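Local coordinates for protein Lys-gingipain W83 (Porphyromonas gingivalis, PDB 3KM5) that is a lysine-specific cysteine protease and probable virulence factor, represented here by its K2 cleaved adhesin domain, a calcium-binding beta jelly roll with haemolytic activity in isolation, at residues G103-A106 and G107-T110. Sequence-based numbering, arbitrary orientation.
Sequences GTNA and GDFT
In D108 and F109 alike, CG stands anti to the carbonyl carbon and beside the backbone N (chi1 -65° and -69°), which carries the carboxylate back to the backbone N of N105 and lays the ring beside the carbonyls of 104-106. The motif is a short 3-10 turn in the connection between antiparallel strands 95-100 and 109-115 of the jelly roll. Two i to i+3 bonds build it: D108 N reaches N105 O at 2.9 Å, and F109 N reaches A106 O at 3.1 Å, nearly straight. In both, the N-H meets the carbonyl oxygen from above its plane rather than along a lone pair. Aspartate suits the turn because its short side chain can accept a bond from the chain just before it: N105 N donates to D108 OD2 at 3.1 Å, bent to 138° and arriving well above the carboxylate plane. N105 and D108 are thus tied in both directions, main chain to main chain and main chain to side chain. G103 suits its place because a CB would collide with D108 OD2, which lies 3.1 Å from G103 C. F109 is buried and, being large and nonpolar, suits a place just beyond the turn, for its ring also packs on M98, Y155, A157 and I70, joining the turn to the sheet. The oxygens of T104 and A106 lie in the plane of this ring, at its edge, where the weakly positive C-H groups face them. N105 O, already bonded to D108 N, approaches the same edge, 3.2 Å from F109 CD2.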
loop_
_atom_site.group_PDB
_atom_site.type_symbol
_atom_site.label_atom_id
_atom_site.label_comp_id
_atom_site.label_asym_id
_atom_site.label_seq_id
_atom_site.Cartn_x
_atom_site.Cartn_y
_atom_site.Cartn_z
ATOM N N GLY A 103 2.199 20.338 -3.448
ATOM C CA GLY A 103 1.336 19.700 -4.421
ATOM C C GLY A 103 1.450 18.189 -4.446
ATOM O O GLY A 103 1.928 17.551 -3.484
ATOM N N THR A 104 0.972 17.619 -5.531
ATOM C CA THR A 104 0.845 16.163 -5.641
ATOM C C THR A 104 1.705 15.578 -6.780
ATOM O O THR A 104 1.580 14.400 -7.116
ATOM C CB THR A 104 -0.643 15.723 -5.779
ATOM O OG1 THR A 104 -1.219 16.304 -6.954
ATOM C CG2 THR A 104 -1.512 16.111 -4.533
ATOM N N ASN A 105 2.577 16.384 -7.372
ATOM C CA ASN A 105 3.528 15.867 -8.317
ATOM C C ASN A 105 4.543 15.004 -7.560
ATOM O O ASN A 105 4.838 15.277 -6.416
ATOM C CB ASN A 105 4.234 17.015 -9.018
ATOM C CG ASN A 105 3.320 17.831 -9.870
ATOM O OD1 ASN A 105 2.321 17.334 -10.391
ATOM N ND2 ASN A 105 3.664 19.106 -10.038
ATOM N N ALA A 106 5.093 13.985 -8.214
ATOM C CA ALA A 106 6.055 13.103 -7.564
ATOM C C ALA A 106 7.196 13.906 -6.949
ATOM O O ALA A 106 7.626 13.637 -5.836
ATOM C CB ALA A 106 6.574 12.090 -8.547
ATOM N N GLY A 107 7.643 14.953 -7.636
ATOM C CA GLY A 107 8.776 15.745 -7.149
ATOM C C GLY A 107 8.481 16.608 -5.946
ATOM O O GLY A 107 9.389 17.184 -5.351
ATOM N N ASP A 108 7.213 16.700 -5.560
ATOM C CA ASP A 108 6.849 17.482 -4.384
ATOM C C ASP A 108 7.054 16.653 -3.122
ATOM O O ASP A 108 6.963 17.202 -2.035
ATOM C CB ASP A 108 5.378 17.919 -4.459
ATOM C CG ASP A 108 5.088 18.889 -5.605
ATOM O OD1 ASP A 108 6.022 19.572 -6.044
ATOM O OD2 ASP A 108 3.943 18.908 -6.089
ATOM N N PHE A 109 7.309 15.338 -3.259
ATOM C CA PHE A 109 7.444 14.444 -2.109
ATOM C C PHE A 109 8.904 14.190 -1.690
ATOM O O PHE A 109 9.845 14.151 -2.493
ATOM C CB PHE A 109 6.756 13.108 -2.420
ATOM C CG PHE A 109 5.266 13.228 -2.493
ATOM C CD1 PHE A 109 4.513 13.111 -1.371
ATOM C CD2 PHE A 109 4.643 13.557 -3.691
ATOM C CE1 PHE A 109 3.124 13.293 -1.404
ATOM C CE2 PHE A 109 3.270 13.703 -3.749
ATOM C CZ PHE A 109 2.518 13.600 -2.591
ATOM N N THR A 110 9.060 14.036 -0.390
ATOM C CA THR A 110 10.333 13.602 0.186
ATOM C C THR A 110 10.088 12.454 1.173
ATOM O O THR A 110 9.056 12.386 1.874
ATOM C CB THR A 110 11.094 14.759 0.856
ATOM O OG1 THR A 110 10.341 15.242 1.967
ATOM C CG2 THR A 110 11.352 15.897 -0.148
#